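Local structure of odorant binding protein 4 (Chrysopa pallens, 6JPM) at residues F37-N48 / C98-Y109. The protein probably binds odorant molecules as a small, secreted, mostly helical member of the PBP/GOBP family of insect odorant-binding proteins. Numbering follows the deposited sequence.
Sequences FDDDKKMMCYMN and CEPAYNFAKCLY
Met44 and Tyr102 meet where helix 41-48 crosses helix 99-109 almost at a right angle (84°), the two axes approaching to 7.4 Å. The small side chain of Ala101 fits this close approach: its CB lies 3.4 Å from Asn48 CA, while a water bridges Asn48 OD1 and Ala101 N. Beside it the Cys45–Cys98 disulfide (SG to SG 2.2 Å) joins the two segments covalently. Tyr102 then fills the angle between the helices. With CG anti to the backbone N (chi1 171°), its ring rises between Met44, whose CG and SD lie over one face, and Lys106, whose CG covers the opposite face near the rim. Met44 CG comes within 3.3 Å of Tyr102 CG, and Met44 SD makes a Met-aromatic contact. The phenol end reaches residues 37-39, where Tyr102 OH lies 3.4 Å from Phe37 CB. A leucine in place of Tyr102 would probably leave Met44 without its aromatic partner and open a gap beneath residues 37-39. Lys106 CG also lies over a face of the Phe37 ring, a CH-pi contact, and that ring makes an offset edge-to-face pair with Tyr109, its edge toward the tyrosine face (planes at 83°). This disulfide-braced helix pair is characteristic of the insect odorant-binding fold; Phe32 of helix 26-32 packs on Phe37, Met43 and Ala105, while Cys107 is linked to Cys89 of helix 76-89.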
loop_
_atom_site.group_PDB
_atom_site.type_symbol
_atom_site.label_atom_id
_atom_site.label_comp_id
_atom_site.label_asym_id
_atom_site.label_seq_id
_atom_site.Cartn_x
_atom_site.Cartn_y
_atom_site.Cartn_z
ATOM N N PHE A 37 6.513 -7.012 10.232
ATOM C CA PHE A 37 5.989 -7.579 8.993
ATOM C C PHE A 37 5.750 -9.071 9.174
ATOM O O PHE A 37 6.696 -9.854 9.279
ATOM C CB PHE A 37 6.954 -7.304 7.845
ATOM C CG PHE A 37 7.207 -5.843 7.613
ATOM C CD1 PHE A 37 6.150 -4.949 7.527
ATOM C CD2 PHE A 37 8.503 -5.357 7.509
ATOM C CE1 PHE A 37 6.371 -3.606 7.310
ATOM C CE2 PHE A 37 8.733 -4.015 7.307
ATOM C CZ PHE A 37 7.660 -3.137 7.206
ATOM N N ASP A 38 4.479 -9.445 9.217
ATOM C CA ASP A 38 4.036 -10.822 9.359
ATOM C C ASP A 38 3.821 -11.369 7.954
ATOM O O ASP A 38 2.897 -10.938 7.258
ATOM C CB ASP A 38 2.746 -10.842 10.174
ATOM C CG ASP A 38 2.180 -12.222 10.379
ATOM O OD1 ASP A 38 2.822 -13.221 9.998
ATOM O OD2 ASP A 38 1.066 -12.290 10.943
ATOM N N ASP A 39 4.674 -12.303 7.516
ATOM C CA ASP A 39 4.490 -12.805 6.159
ATOM C C ASP A 39 3.372 -13.841 6.064
ATOM O O ASP A 39 3.313 -14.603 5.093
ATOM C CB ASP A 39 5.810 -13.347 5.603
ATOM C CG ASP A 39 6.293 -14.628 6.295
ATOM O OD1 ASP A 39 5.594 -15.202 7.160
ATOM O OD2 ASP A 39 7.410 -15.070 5.941
ATOM N N ASP A 40 2.487 -13.882 7.056
ATOM C CA ASP A 40 1.306 -14.728 6.964
ATOM C C ASP A 40 0.518 -14.363 5.712
ATOM O O ASP A 40 0.443 -13.191 5.332
ATOM C CB ASP A 40 0.435 -14.560 8.211
ATOM C CG ASP A 40 -0.863 -15.343 8.133
ATOM O OD1 ASP A 40 -0.850 -16.584 8.302
ATOM O OD2 ASP A 40 -1.902 -14.717 7.896
ATOM N N LYS A 41 -0.004 -15.364 5.032
ATOM C CA LYS A 41 -0.757 -15.196 3.765
ATOM C C LYS A 41 -1.897 -14.177 3.896
ATOM O O LYS A 41 -2.118 -13.507 2.959
ATOM C CB LYS A 41 -1.164 -16.570 3.242
ATOM C CG LYS A 41 -2.384 -16.675 2.363
ATOM C CD LYS A 41 -2.425 -18.014 1.665
ATOM C CE LYS A 41 -3.762 -18.354 1.061
ATOM N NZ LYS A 41 -3.881 -19.801 0.750
ATOM N N LYS A 42 -2.565 -14.110 5.048
ATOM C CA LYS A 42 -3.679 -13.152 5.247
ATOM C C LYS A 42 -3.168 -11.707 5.170
ATOM O O LYS A 42 -3.779 -10.942 4.545
ATOM C CB LYS A 42 -4.473 -13.410 6.527
ATOM C CG LYS A 42 -5.049 -14.801 6.686
ATOM C CD LYS A 42 -5.861 -14.958 7.929
ATOM C CE LYS A 42 -5.139 -15.657 9.048
ATOM N NZ LYS A 42 -4.029 -14.884 9.629
ATOM N N MET A 43 -2.050 -11.410 5.794
ATOM C CA MET A 43 -1.465 -10.063 5.741
ATOM C C MET A 43 -1.055 -9.767 4.294
ATOM O O MET A 43 -1.325 -8.715 3.858
ATOM C CB MET A 43 -0.239 -10.004 6.641
ATOM C CG MET A 43 0.384 -8.660 6.766
ATOM S SD MET A 43 -0.633 -7.499 7.592
ATOM C CE MET A 43 -1.138 -6.460 6.245
ATOM N N MET A 44 -0.440 -10.736 3.628
ATOM C CA MET A 44 0.019 -10.611 2.221
ATOM C C MET A 44 -1.172 -10.360 1.293
ATOM O O MET A 44 -1.129 -9.441 0.555
ATOM C CB MET A 44 0.829 -11.822 1.756
ATOM C CG MET A 44 2.202 -11.864 2.348
ATOM S SD MET A 44 3.402 -13.007 1.722
ATOM C CE MET A 44 2.411 -14.422 1.307
ATOM N N CYS A 45 -2.217 -11.141 1.442
ATOM C CA CYS A 45 -3.408 -11.003 0.590
ATOM C C CYS A 45 -4.145 -9.704 0.892
ATOM O O CYS A 45 -4.648 -9.162 -0.000
ATOM C CB CYS A 45 -4.216 -12.289 0.532
ATOM S SG CYS A 45 -3.265 -13.575 -0.307
ATOM N N TYR A 46 -4.098 -9.234 2.132
ATOM C CA TYR A 46 -4.705 -7.931 2.481
ATOM C C TYR A 46 -3.988 -6.826 1.702
ATOM O O TYR A 46 -4.636 -6.046 1.153
ATOM C CB TYR A 46 -4.709 -7.657 3.982
ATOM C CG TYR A 46 -5.123 -6.264 4.354
ATOM C CD1 TYR A 46 -6.450 -5.918 4.423
ATOM C CD2 TYR A 46 -4.190 -5.285 4.619
ATOM C CE1 TYR A 46 -6.834 -4.650 4.781
ATOM C CE2 TYR A 46 -4.555 -4.013 4.992
ATOM C CZ TYR A 46 -5.890 -3.690 5.052
ATOM O OH TYR A 46 -6.295 -2.459 5.375
ATOM N N MET A 47 -2.662 -6.804 1.744
ATOM C CA MET A 47 -1.869 -5.797 1.001
ATOM C C MET A 47 -2.160 -5.898 -0.511
ATOM O O MET A 47 -2.275 -4.889 -1.147
ATOM C CB MET A 47 -0.372 -5.882 1.313
ATOM C CG MET A 47 0.031 -5.366 2.697
ATOM S SD MET A 47 -0.978 -4.088 3.442
ATOM C CE MET A 47 -0.535 -2.697 2.432
ATOM N N ASN A 48 -2.282 -7.102 -1.041
ATOM C CA ASN A 48 -2.629 -7.300 -2.462
ATOM C C ASN A 48 -4.005 -6.683 -2.754
ATOM O O ASN A 48 -4.137 -5.996 -3.695
ATOM C CB ASN A 48 -2.581 -8.757 -2.873
ATOM C CG ASN A 48 -2.788 -8.892 -4.360
ATOM O OD1 ASN A 48 -2.030 -8.387 -5.142
ATOM N ND2 ASN A 48 -3.867 -9.503 -4.742
ATOM N N CYS A 98 0.171 -13.092 -3.884
ATOM C CA CYS A 98 0.014 -11.872 -3.051
ATOM C C CYS A 98 1.381 -11.309 -2.644
ATOM O O CYS A 98 1.426 -10.205 -2.182
ATOM C CB CYS A 98 -0.849 -12.118 -1.813
ATOM S SG CYS A 98 -2.549 -12.628 -2.142
ATOM N N GLU A 99 2.443 -12.078 -2.834
ATOM C CA GLU A 99 3.804 -11.659 -2.421
ATOM C C GLU A 99 4.251 -10.323 -3.030
ATOM O O GLU A 99 4.777 -9.568 -2.324
ATOM C CB GLU A 99 4.846 -12.746 -2.638
ATOM C CG GLU A 99 4.639 -13.981 -1.814
ATOM C CD GLU A 99 5.437 -15.187 -2.273
ATOM O OE1 GLU A 99 6.054 -15.136 -3.272
ATOM O OE2 GLU A 99 5.392 -16.166 -1.614
ATOM N N PRO A 100 4.089 -10.050 -4.330
ATOM C CA PRO A 100 4.546 -8.802 -4.889
ATOM C C PRO A 100 3.957 -7.565 -4.194
ATOM O O PRO A 100 4.674 -6.725 -3.914
ATOM C CB PRO A 100 4.173 -8.899 -6.361
ATOM C CG PRO A 100 4.051 -10.355 -6.606
ATOM C CD PRO A 100 3.542 -10.936 -5.314
ATOM N N ALA A 101 2.653 -7.530 -3.969
ATOM C CA ALA A 101 2.094 -6.348 -3.312
ATOM C C ALA A 101 2.587 -6.220 -1.874
ATOM O O ALA A 101 2.880 -5.112 -1.405
ATOM C CB ALA A 101 0.573 -6.381 -3.349
ATOM N N TYR A 102 2.675 -7.341 -1.163
ATOM C CA TYR A 102 3.199 -7.327 0.198
ATOM C C TYR A 102 4.648 -6.851 0.219
ATOM O O TYR A 102 5.016 -5.979 1.011
ATOM C CB TYR A 102 3.099 -8.730 0.785
ATOM C CG TYR A 102 3.790 -8.931 2.101
ATOM C CD1 TYR A 102 3.160 -8.582 3.304
ATOM C CD2 TYR A 102 5.040 -9.531 2.163
ATOM C CE1 TYR A 102 3.786 -8.808 4.532
ATOM C CE2 TYR A 102 5.673 -9.750 3.378
ATOM C CZ TYR A 102 5.043 -9.382 4.558
ATOM O OH TYR A 102 5.677 -9.609 5.760
ATOM N N ASN A 103 5.489 -7.412 -0.662
ATOM C CA ASN A 103 6.893 -7.006 -0.692
ATOM C C ASN A 103 7.041 -5.547 -1.094
ATOM O O ASN A 103 7.868 -4.826 -0.532
ATOM C CB ASN A 103 7.683 -7.904 -1.651
ATOM C CG ASN A 103 7.933 -9.278 -1.072
ATOM O OD1 ASN A 103 8.084 -9.425 0.145
ATOM N ND2 ASN A 103 7.954 -10.299 -1.938
ATOM N N PHE A 104 6.276 -5.109 -2.094
ATOM C CA PHE A 104 6.235 -3.697 -2.459
ATOM C C PHE A 104 5.848 -2.830 -1.261
ATOM O O PHE A 104 6.480 -1.802 -1.005
ATOM C CB PHE A 104 5.245 -3.500 -3.616
ATOM C CG PHE A 104 5.094 -2.064 -4.072
ATOM C CD1 PHE A 104 6.169 -1.372 -4.636
ATOM C CD2 PHE A 104 3.870 -1.416 -3.968
ATOM C CE1 PHE A 104 6.029 -0.047 -5.078
ATOM C CE2 PHE A 104 3.720 -0.099 -4.392
ATOM C CZ PHE A 104 4.809 0.587 -4.947
ATOM N N ALA A 105 4.819 -3.241 -0.505
ATOM C CA ALA A 105 4.365 -2.453 0.641
ATOM C C ALA A 105 5.440 -2.355 1.717
ATOM O O ALA A 105 5.653 -1.284 2.297
ATOM C CB ALA A 105 3.091 -3.063 1.227
ATOM N N LYS A 106 6.091 -3.474 2.040
ATOM C CA LYS A 106 7.162 -3.435 3.037
ATOM C C LYS A 106 8.241 -2.456 2.612
ATOM O O LYS A 106 8.782 -1.720 3.440
ATOM C CB LYS A 106 7.806 -4.817 3.228
ATOM C CG LYS A 106 6.903 -5.899 3.751
ATOM C CD LYS A 106 7.738 -7.059 4.272
ATOM C CE LYS A 106 8.685 -7.583 3.212
ATOM N NZ LYS A 106 9.417 -8.795 3.663
ATOM N N CYS A 107 8.581 -2.456 1.317
ATOM C CA CYS A 107 9.599 -1.538 0.821
ATOM C C CYS A 107 9.152 -0.095 1.008
ATOM O O CYS A 107 9.929 0.756 1.463
ATOM C CB CYS A 107 9.895 -1.828 -0.655
ATOM S SG CYS A 107 11.210 -0.772 -1.358
ATOM N N LEU A 108 7.899 0.197 0.652
ATOM C CA LEU A 108 7.402 1.561 0.762
ATOM C C LEU A 108 7.501 2.056 2.195
ATOM O O LEU A 108 7.927 3.191 2.443
ATOM C CB LEU A 108 5.956 1.649 0.291
ATOM C CG LEU A 108 5.719 1.587 -1.211
ATOM C CD1 LEU A 108 4.236 1.743 -1.453
ATOM C CD2 LEU A 108 6.517 2.668 -1.937
ATOM N N TYR A 109 7.101 1.210 3.151
ATOM C CA TYR A 109 7.172 1.582 4.560
ATOM C C TYR A 109 8.611 1.872 4.970
ATOM O O TYR A 109 8.906 2.928 5.540
ATOM C CB TYR A 109 6.571 0.479 5.438
ATOM C CG TYR A 109 6.619 0.847 6.906
ATOM C CD1 TYR A 109 7.777 0.631 7.651
ATOM C CD2 TYR A 109 5.532 1.449 7.537
ATOM C CE1 TYR A 109 7.859 0.995 8.977
ATOM C CE2 TYR A 109 5.606 1.819 8.884
ATOM C CZ TYR A 109 6.777 1.580 9.597
ATOM O OH TYR A 109 6.901 1.916 10.925
HETATM O O HOH W 1 0.671 -9.206 -5.402
#